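Hypothetical protein Atu2144 (Agrobacterium tumefaciens, PDB 2ODF) is of unknown function but belongs to the N-formylglutamate amidohydrolase family, so it probably hydrolyses an amide bond of an N-acylated amino acid. Local coordinates at residues D181-G186 against H245-K250. Numbering follows the deposited sequence.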
loop_
_atom_site.group_PDB
_atom_site.type_symbol
_atom_site.label_atom_id
_atom_site.label_comp_id
_atom_site.label_asym_id
_atom_site.label_seq_id
_atom_site.Cartn_x
_atom_site.Cartn_y
_atom_site.Cartn_z
ATOM N N ASP A 181 -21.622 8.741 21.313
ATOM C CA ASP A 181 -22.309 9.479 22.375
ATOM C C ASP A 181 -23.722 8.954 22.570
ATOM O O ASP A 181 -24.157 8.761 23.697
ATOM C CB ASP A 181 -22.393 10.979 22.042
ATOM C CG ASP A 181 -21.054 11.708 22.152
ATOM O OD1 ASP A 181 -20.101 11.164 22.749
ATOM O OD2 ASP A 181 -20.941 12.852 21.617
ATOM N N ALA A 182 -24.445 8.765 21.469
ATOM C CA ALA A 182 -25.799 8.242 21.498
ATOM C C ALA A 182 -25.831 6.838 22.122
ATOM O O ALA A 182 -26.716 6.537 22.928
ATOM C CB ALA A 182 -26.392 8.205 20.085
ATOM N N MET A 183 -24.889 5.978 21.743
ATOM C CA MET A 183 -24.821 4.609 22.271
ATOM C C MET A 183 -24.401 4.578 23.749
ATOM O O MET A 183 -24.944 3.792 24.560
ATOM C CB MET A 183 -23.849 3.752 21.436
ATOM C CG MET A 183 -24.379 3.350 20.069
ATOM S SD MET A 183 -23.289 2.359 18.979
ATOM C CE MET A 183 -23.435 0.718 19.760
ATOM N N LEU A 184 -23.464 5.436 24.125
ATOM C CA LEU A 184 -23.033 5.453 25.499
ATOM C C LEU A 184 -24.168 5.968 26.416
ATOM O O LEU A 184 -24.344 5.481 27.526
ATOM C CB LEU A 184 -21.765 6.288 25.640
ATOM C CG LEU A 184 -20.551 5.524 25.118
ATOM C CD1 LEU A 184 -19.415 6.484 24.716
ATOM C CD2 LEU A 184 -20.086 4.469 26.145
ATOM N N ALA A 185 -24.941 6.932 25.926
ATOM C CA ALA A 185 -26.072 7.468 26.704
ATOM C C ALA A 185 -27.158 6.412 26.810
ATOM O O ALA A 185 -27.777 6.227 27.858
ATOM C CB ALA A 185 -26.603 8.756 26.062
ATOM N N GLY A 186 -27.357 5.694 25.719
ATOM C CA GLY A 186 -28.320 4.620 25.679
ATOM C C GLY A 186 -27.935 3.426 26.523
ATOM O O GLY A 186 -28.781 2.626 26.881
ATOM N N HIS A 245 -27.879 -4.785 18.789
ATOM C CA HIS A 245 -28.926 -4.386 17.864
ATOM C C HIS A 245 -29.914 -3.436 18.562
ATOM O O HIS A 245 -30.287 -2.409 18.006
ATOM C CB HIS A 245 -29.654 -5.607 17.298
ATOM C CG HIS A 245 -30.796 -5.251 16.401
ATOM N ND1 HIS A 245 -30.616 -4.689 15.158
ATOM C CD2 HIS A 245 -32.130 -5.320 16.591
ATOM C CE1 HIS A 245 -31.790 -4.434 14.615
ATOM N NE2 HIS A 245 -32.725 -4.814 15.462
ATOM N N GLU A 246 -30.292 -3.767 19.792
ATOM C CA GLU A 246 -31.169 -2.900 20.593
ATOM C C GLU A 246 -30.544 -1.535 20.839
ATOM O O GLU A 246 -31.154 -0.531 20.523
ATOM C CB GLU A 246 -31.508 -3.574 21.926
ATOM C CG GLU A 246 -32.363 -4.816 21.783
ATOM C CD GLU A 246 -33.877 -4.546 21.826
ATOM O OE1 GLU A 246 -34.311 -3.395 21.551
ATOM O OE2 GLU A 246 -34.624 -5.512 22.143
ATOM N N LEU A 247 -29.319 -1.527 21.371
ATOM C CA LEU A 247 -28.554 -0.321 21.694
ATOM C C LEU A 247 -28.283 0.601 20.504
ATOM O O LEU A 247 -28.577 1.805 20.550
ATOM C CB LEU A 247 -27.216 -0.704 22.338
ATOM C CG LEU A 247 -26.338 0.417 22.916
ATOM C CD1 LEU A 247 -27.054 1.105 24.074
ATOM C CD2 LEU A 247 -24.963 -0.112 23.377
ATOM N N MET A 248 -27.722 0.040 19.433
ATOM C CA MET A 248 -27.380 0.853 18.287
ATOM C C MET A 248 -28.619 1.264 17.490
ATOM O O MET A 248 -28.686 2.388 17.019
ATOM C CB MET A 248 -26.300 0.189 17.405
ATOM C CG MET A 248 -25.745 1.124 16.263
ATOM S SD MET A 248 -24.213 0.453 15.490
ATOM C CE MET A 248 -24.743 -1.159 15.060
ATOM N N GLY A 249 -29.624 0.397 17.376
ATOM C CA GLY A 249 -30.874 0.787 16.722
ATOM C C GLY A 249 -31.558 1.973 17.400
ATOM O O GLY A 249 -31.962 2.926 16.738
ATOM N N LYS A 250 -31.677 1.915 18.725
ATOM C CA LYS A 250 -32.252 3.020 19.481
ATOM C C LYS A 250 -31.412 4.270 19.339
ATOM O O LYS A 250 -31.960 5.373 19.189
ATOM C CB LYS A 250 -32.410 2.654 20.958
ATOM C CG LYS A 250 -33.541 1.654 21.196
ATOM C CD LYS A 250 -33.953 1.610 22.667
ATOM C CE LYS A 250 -34.910 2.740 23.035
ATOM N NZ LYS A 250 -34.636 3.233 24.416
#
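Met183 lays its thioether end over Met248 and the neighbouring Leu247: its CE sits 3.7 Å from Met248 CB, and the same methyl is 4.0 Å from Leu247 CD2. The chain runs straight to the sulfur and bends only at chi3 (76°), which turns CE toward helix 234-256 and brings it against both side chains. Met183 SD meets the side of Met248, 3.9 Å from its CG, whereas the end of Met248 turns from this helix, and its side chain also touches Phe73 of helix 62-73. Leu247 crosses Met183 at about a right angle and reaches the backbone of helix 178-186. With CG anti to the backbone N (chi1 -172°), it brings CD1 to 3.5 Å from Met183 O and equally close to Gly186 C, where no side chain intervenes. No hydrogen bond joins the segments; methyl and thioether packing, with Leu247 CD1 against backbone atoms, holds the contact, with 226 Å² buried in total. The local axes approach to 8.8 Å and make an angle of 125° between their N-to-C directions. Met183 also touches Ala251 and Ile171, the latter on strand 169-172. The arrangement is helix-helix packing beside the mixed sheet of an alpha/beta fold, joining the short helix 178-186 to the long C-terminal one.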